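Glyco_hydro_cc domain-containing protein (Blastomyces gilchristii, PDB 6UB0) probably hydrolyses beta-1,3-glucan chains of the curdlan type as an exo-acting glucanase of glycoside hydrolase family GH128, holding laminaribiose at its -2 and -1 subsites. Local coordinates at residues A[2-7]-A[196-201]; A[175-180]-A[204-209]. All coordinates share one frame; numbering follows the deposited sequence.

Interaction 1 (A[2-7]-A[196-201])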
loop_
_atom_site.group_PDB
_atom_site.type_symbol
_atom_site.label_atom_id
_atom_site.label_comp_id
_atom_site.label_asym_id
_atom_site.label_seq_id
_atom_site.Cartn_x
_atom_site.Cartn_y
_atom_site.Cartn_z
ATOM N N SER A 2 -16.558 1.976 -3.520
ATOM C CA SER A 2 -16.005 3.163 -2.812
ATOM C C SER A 2 -14.951 3.887 -3.667
ATOM O O SER A 2 -14.578 5.055 -3.321
ATOM C CB SER A 2 -15.363 2.713 -1.543
ATOM O OG SER A 2 -14.239 1.870 -1.846
ATOM N N GLY A 3 -14.373 3.180 -4.651
ATOM C CA GLY A 3 -13.272 3.671 -5.489
ATOM C C GLY A 3 -11.937 3.607 -4.765
ATOM O O GLY A 3 -10.934 4.164 -5.358
ATOM N N LYS A 4 -11.900 2.967 -3.575
ATOM C CA LYS A 4 -10.691 2.785 -2.709
ATOM C C LYS A 4 -9.966 1.445 -2.973
ATOM O O LYS A 4 -8.756 1.365 -2.618
ATOM C CB LYS A 4 -10.978 2.796 -1.204
ATOM C CG LYS A 4 -11.809 3.937 -0.646
ATOM C CD LYS A 4 -11.947 3.780 0.851
ATOM C CE LYS A 4 -12.808 4.836 1.525
ATOM N NZ LYS A 4 -12.824 4.622 3.003
ATOM N N ARG A 5 -10.623 0.442 -3.544
ATOM C CA ARG A 5 -10.075 -0.937 -3.607
ATOM C C ARG A 5 -9.028 -1.115 -4.718
ATOM O O ARG A 5 -9.371 -0.796 -5.903
ATOM C CB ARG A 5 -11.244 -1.872 -3.900
ATOM C CG ARG A 5 -10.907 -3.321 -3.600
ATOM C CD ARG A 5 -12.126 -4.230 -3.402
ATOM N NE ARG A 5 -13.058 -3.775 -2.374
ATOM C CZ ARG A 5 -14.276 -4.312 -2.144
ATOM N NH1 ARG A 5 -14.683 -5.340 -2.865
ATOM N NH2 ARG A 5 -15.086 -3.805 -1.232
ATOM N N GLY A 6 -7.883 -1.738 -4.388
ATOM C CA GLY A 6 -6.686 -1.878 -5.231
ATOM C C GLY A 6 -6.366 -3.314 -5.632
ATOM O O GLY A 6 -6.713 -4.251 -4.871
ATOM N N LEU A 7 -5.574 -3.442 -6.695
ATOM C CA LEU A 7 -5.062 -4.741 -7.207
ATOM C C LEU A 7 -3.539 -4.731 -7.035
ATOM O O LEU A 7 -2.847 -4.141 -7.864
ATOM C CB LEU A 7 -5.510 -4.887 -8.659
ATOM C CG LEU A 7 -7.028 -5.088 -8.844
ATOM C CD1 LEU A 7 -7.355 -5.070 -10.329
ATOM C CD2 LEU A 7 -7.508 -6.377 -8.196
ATOM N N TRP A 196 -15.836 -1.853 6.446
ATOM C CA TRP A 196 -15.205 -0.989 7.479
ATOM C C TRP A 196 -14.167 -0.070 6.816
ATOM O O TRP A 196 -14.167 1.198 7.042
ATOM C CB TRP A 196 -14.580 -1.888 8.559
ATOM C CG TRP A 196 -14.046 -1.114 9.718
ATOM C CD1 TRP A 196 -14.777 -0.626 10.756
ATOM C CD2 TRP A 196 -12.692 -0.675 9.928
ATOM N NE1 TRP A 196 -13.974 0.094 11.598
ATOM C CE2 TRP A 196 -12.689 0.068 11.127
ATOM C CE3 TRP A 196 -11.488 -0.841 9.234
ATOM C CZ2 TRP A 196 -11.532 0.640 11.645
ATOM C CZ3 TRP A 196 -10.352 -0.258 9.736
ATOM C CH2 TRP A 196 -10.374 0.464 10.934
ATOM N N LEU A 197 -13.330 -0.676 5.972
ATOM C CA LEU A 197 -12.309 0.083 5.197
ATOM C C LEU A 197 -13.054 1.053 4.281
ATOM O O LEU A 197 -12.626 2.215 4.181
ATOM C CB LEU A 197 -11.386 -0.895 4.449
ATOM C CG LEU A 197 -10.484 -1.736 5.352
ATOM C CD1 LEU A 197 -9.966 -2.986 4.655
ATOM C CD2 LEU A 197 -9.315 -0.895 5.858
ATOM N N ASP A 198 -14.130 0.607 3.629
ATOM C CA ASP A 198 -14.821 1.423 2.583
ATOM C C ASP A 198 -15.474 2.693 3.203
ATOM O O ASP A 198 -15.504 3.764 2.543
ATOM C CB ASP A 198 -15.834 0.539 1.855
ATOM C CG ASP A 198 -15.167 -0.276 0.765
ATOM O OD1 ASP A 198 -14.027 0.121 0.356
ATOM O OD2 ASP A 198 -15.751 -1.299 0.352
ATOM N N SER A 199 -15.946 2.623 4.439
ATOM C CA SER A 199 -16.615 3.774 5.109
ATOM C C SER A 199 -15.633 4.520 6.022
ATOM O O SER A 199 -15.922 5.710 6.331
ATOM C CB SER A 199 -17.830 3.313 5.841
ATOM O OG SER A 199 -17.501 2.145 6.565
ATOM N N ASN A 200 -14.506 3.890 6.402
ATOM C CA ASN A 200 -13.490 4.545 7.269
ATOM C C ASN A 200 -12.782 5.586 6.395
ATOM O O ASN A 200 -11.937 5.222 5.581
ATOM C CB ASN A 200 -12.583 3.542 7.996
ATOM C CG ASN A 200 -11.545 4.241 8.850
ATOM O OD1 ASN A 200 -11.330 5.437 8.682
ATOM N ND2 ASN A 200 -10.888 3.529 9.757
ATOM N N ALA A 201 -13.197 6.842 6.526
ATOM C CA ALA A 201 -12.656 8.032 5.828
ATOM C C ALA A 201 -11.177 8.286 6.168
ATOM O O ALA A 201 -10.557 9.148 5.516
ATOM C CB ALA A 201 -13.492 9.215 6.216
HETATM O O HOH W 1 -15.745 -0.475 -2.751
#
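The carboxylate of Asp198 meets Arg5 in one plane and Ser2 from above it. Guanidinium and carboxylate lie only 5° apart although the two side chains cross at about a right angle, and Arg5 NH2 reaches the syn lone pair of Asp198 OD2 at 3.0 Å in a salt bridge. Ser2 OG donates to Asp198 OD1 at 2.8 Å, standing well out of the carboxylate plane. The same OG accepts from Lys4 N (3.1 Å), an ST turn suited to a small hydroxyl residue. Water 1 joins Ser2 N to Asp198 OD2, and Tyr206 OH also bonds Asp198 OD1.

Lys4, long and flexible, runs extended beyond CG to the last turn of helix 183-199. There NZ donates to Leu197 O at 2.7 Å, in the carbonyl plane, and weakly to Asp198 O; Val203 O accepts from it too. The last carbonyls of a helix have few or no partners within it and lie at the negative end of its dipole, which would suit an ammonium group. Arg5 is further held by the carbonyls of Tyr227 and Ile230. This is a polar junction at the N-terminal end of strand 5-8, joining it to the C-terminal end of a helix in a TIM-barrel catalytic core.

Interaction 2 (A[175-180]-A[204-209]). With GLC (alpha-D-glucopyranose), chain B.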
loop_
_atom_site.group_PDB
_atom_site.type_symbol
_atom_site.label_atom_id
_atom_site.label_comp_id
_atom_site.label_asym_id
_atom_site.label_seq_id
_atom_site.Cartn_x
_atom_site.Cartn_y
_atom_site.Cartn_z
ATOM N N THR A 175 -1.834 -0.696 2.080
ATOM C CA THR A 175 -1.363 -1.217 0.762
ATOM C C THR A 175 -1.197 -2.733 0.815
ATOM O O THR A 175 -0.985 -3.316 -0.222
ATOM C CB THR A 175 -0.117 -0.483 0.258
ATOM O OG1 THR A 175 0.903 -0.471 1.241
ATOM C CG2 THR A 175 -0.362 0.988 -0.047
ATOM N N GLU A 176 -1.223 -3.330 2.020
ATOM C CA GLU A 176 -1.258 -4.795 2.191
ATOM C C GLU A 176 -2.131 -5.103 3.408
ATOM O O GLU A 176 -1.816 -4.623 4.481
ATOM C CB GLU A 176 0.088 -5.425 2.503
ATOM C CG GLU A 176 1.105 -5.438 1.387
ATOM C CD GLU A 176 2.437 -6.075 1.714
ATOM O OE1 GLU A 176 2.552 -6.698 2.789
ATOM O OE2 GLU A 176 3.384 -5.887 0.940
ATOM N N PHE A 177 -3.130 -5.966 3.255
ATOM C CA PHE A 177 -3.666 -6.694 4.435
ATOM C C PHE A 177 -4.017 -8.127 4.057
ATOM O O PHE A 177 -4.454 -8.372 2.936
ATOM C CB PHE A 177 -4.818 -5.884 5.004
ATOM C CG PHE A 177 -5.982 -5.765 4.064
ATOM C CD1 PHE A 177 -6.987 -6.723 4.063
ATOM C CD2 PHE A 177 -6.077 -4.704 3.181
ATOM C CE1 PHE A 177 -8.045 -6.625 3.169
ATOM C CE2 PHE A 177 -7.159 -4.593 2.339
ATOM C CZ PHE A 177 -8.160 -5.540 2.363
ATOM N N GLU A 178 -3.825 -9.060 5.004
ATOM C CA GLU A 178 -4.017 -10.499 4.734
ATOM C C GLU A 178 -4.538 -11.154 6.010
ATOM O O GLU A 178 -3.784 -11.148 6.986
ATOM C CB GLU A 178 -2.690 -11.091 4.256
ATOM C CG GLU A 178 -2.726 -12.581 4.135
ATOM C CD GLU A 178 -1.427 -13.254 3.757
ATOM O OE1 GLU A 178 -0.332 -12.793 4.220
ATOM O OE2 GLU A 178 -1.532 -14.260 3.003
ATOM N N GLY A 179 -5.791 -11.626 5.998
ATOM C CA GLY A 179 -6.377 -12.485 7.052
ATOM C C GLY A 179 -6.170 -13.964 6.749
ATOM O O GLY A 179 -6.893 -14.486 5.842
ATOM N N GLN A 180 -5.243 -14.618 7.457
ATOM C CA GLN A 180 -4.631 -15.912 7.036
ATOM C C GLN A 180 -5.491 -17.080 7.503
ATOM O O GLN A 180 -6.347 -16.852 8.386
ATOM C CB GLN A 180 -3.228 -16.096 7.591
ATOM C CG GLN A 180 -2.164 -15.407 6.759
ATOM C CD GLN A 180 -1.048 -14.902 7.629
ATOM O OE1 GLN A 180 -1.088 -15.048 8.857
ATOM N NE2 GLN A 180 -0.043 -14.317 6.995
ATOM N N GLU A 204 -7.986 6.117 2.544
ATOM C CA GLU A 204 -8.168 6.650 1.160
ATOM C C GLU A 204 -8.207 5.489 0.168
ATOM O O GLU A 204 -9.023 5.558 -0.763
ATOM C CB GLU A 204 -7.035 7.613 0.746
ATOM C CG GLU A 204 -7.129 8.173 -0.679
ATOM C CD GLU A 204 -6.362 9.454 -1.018
ATOM O OE1 GLU A 204 -7.007 10.523 -1.280
ATOM O OE2 GLU A 204 -5.132 9.414 -1.075
ATOM N N ARG A 205 -7.291 4.525 0.314
ATOM C CA ARG A 205 -7.127 3.372 -0.614
ATOM C C ARG A 205 -6.609 2.144 0.126
ATOM O O ARG A 205 -5.965 2.306 1.199
ATOM C CB ARG A 205 -6.208 3.716 -1.782
ATOM C CG ARG A 205 -6.866 4.566 -2.867
ATOM C CD ARG A 205 -5.989 4.652 -4.098
ATOM N NE ARG A 205 -6.651 5.188 -5.269
ATOM C CZ ARG A 205 -6.058 5.504 -6.419
ATOM N NH1 ARG A 205 -4.753 5.341 -6.561
ATOM N NH2 ARG A 205 -6.789 5.957 -7.432
ATOM N N TYR A 206 -6.943 0.940 -0.376
ATOM C CA TYR A 206 -6.411 -0.316 0.230
ATOM C C TYR A 206 -6.259 -1.405 -0.836
ATOM O O TYR A 206 -6.911 -1.284 -1.896
ATOM C CB TYR A 206 -7.255 -0.760 1.427
ATOM C CG TYR A 206 -8.674 -1.101 1.056
ATOM C CD1 TYR A 206 -8.980 -2.309 0.458
ATOM C CD2 TYR A 206 -9.693 -0.170 1.215
ATOM C CE1 TYR A 206 -10.269 -2.603 0.058
ATOM C CE2 TYR A 206 -10.997 -0.463 0.842
ATOM C CZ TYR A 206 -11.267 -1.661 0.205
ATOM O OH TYR A 206 -12.535 -1.934 -0.196
ATOM N N ALA A 207 -5.527 -2.473 -0.492
ATOM C CA ALA A 207 -5.286 -3.664 -1.336
ATOM C C ALA A 207 -5.108 -4.888 -0.449
ATOM O O ALA A 207 -4.172 -4.949 0.389
ATOM C CB ALA A 207 -4.086 -3.480 -2.203
ATOM N N SER A 208 -5.968 -5.867 -0.625
ATOM C CA SER A 208 -5.759 -7.188 -0.006
ATOM C C SER A 208 -4.533 -7.816 -0.623
ATOM O O SER A 208 -4.229 -7.526 -1.817
ATOM C CB SER A 208 -6.942 -8.095 -0.155
ATOM O OG SER A 208 -7.173 -8.738 1.085
ATOM N N PHE A 209 -3.848 -8.637 0.174
ATOM C CA PHE A 209 -2.556 -9.227 -0.221
ATOM C C PHE A 209 -2.770 -10.676 -0.669
ATOM O O PHE A 209 -3.018 -11.513 0.159
ATOM C CB PHE A 209 -1.574 -9.135 0.955
ATOM C CG PHE A 209 -0.234 -9.746 0.688
ATOM C CD1 PHE A 209 0.790 -9.032 0.082
ATOM C CD2 PHE A 209 0.021 -11.070 1.055
ATOM C CE1 PHE A 209 2.031 -9.597 -0.127
ATOM C CE2 PHE A 209 1.263 -11.634 0.814
ATOM C CZ PHE A 209 2.276 -10.908 0.249
HETATM C C1 GLC B . 5.184 -8.403 3.319
HETATM C C2 GLC B . 6.177 -7.953 2.236
HETATM C C3 GLC B . 6.377 -9.047 1.185
HETATM C C4 GLC B . 6.713 -10.387 1.895
HETATM C C5 GLC B . 5.743 -10.698 3.004
HETATM C C6 GLC B . 6.009 -12.004 3.779
HETATM O O1 GLC B . 3.889 -8.749 2.804
HETATM O O2 GLC B . 5.838 -6.746 1.511
HETATM O O3 GLC B . 7.397 -8.635 0.275
HETATM O O4 GLC B . 6.562 -11.417 0.978
HETATM O O5 GLC B . 5.763 -9.594 3.911
HETATM O O6 GLC B . 7.399 -12.153 3.791
HETATM O O HOH W 2 -1.408 -6.225 -1.088
#
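Glu176 and Phe209 lie side by side and point the same way, both reaching the bound glucose. Glu176 is extended beyond CG (chi2 -180°), which carries its carboxylate out to the sugar: OE2 accepts from GLC O2 at 2.7 Å, the secure bond of the two, whereas GLC O1 lies 2.4 Å from OE1, too short for the details of that bond to be relied on. The Phe209 ring packs its CD1 against Glu176 CD at 3.8 Å and approaches GLC O1 through CE1, an apolar side chain suited to lining a sugar site; it also touches the second glucose unit, BGC. Past its other ortho carbon, CD2, comes Glu178 OE1 (3.6 Å), the carboxylate plane turned 59° from the ring. His144 bonds both Glu176 OE1 and Glu178 OE1 and meets the Phe209 ring edge-to-face, while Trp29 NE1 bonds Glu176 OE2.

Behind this shell the backbones hold the register: Phe209 N donates to Phe177 O at 2.8 Å, and Phe177 N to Ala207 O at 3.2 Å. The Phe177 side chain turns to the helix side, where Ser208 CA sits over one ring face in a CH-pi contact, 3.8 Å from the centroid. Serine is small enough for its CA, CB and OG all to lie against the ring. Beyond it Phe177 CE2 touches Tyr206 CD1 at 3.5 Å, the two rings set obliquely, and Leu197 of helix 183-199 packs on both. Neighbouring parallel strands of a beta-alpha-beta unit thus bring together Glu176, on one, and Phe209, just past the other's end, beside the sugar; TIM-barrel glycosidases build such sites on the barrel's C-terminal side.

From the N terminus the chain enters strand 5-8, and interaction 1 closes a loop of nearly the whole barrel when helix 183-199 ends beside it. Strand 172-180 comes shortly before that helix and strand 203-208 directly after, so interaction 2 closes the much shorter loop of one beta-alpha-beta unit. The two loops cross, since segment 196-201 falls between 175-180 and 204-209. They also touch: the Tyr206 hydroxyl, which belongs to interaction 2, meets Arg5 and Asp198 of interaction 1. Together they tie the first strand, the last two strands of the five-stranded sheet and the helix between them, reaching from the barrel's closing seam to the glucan site.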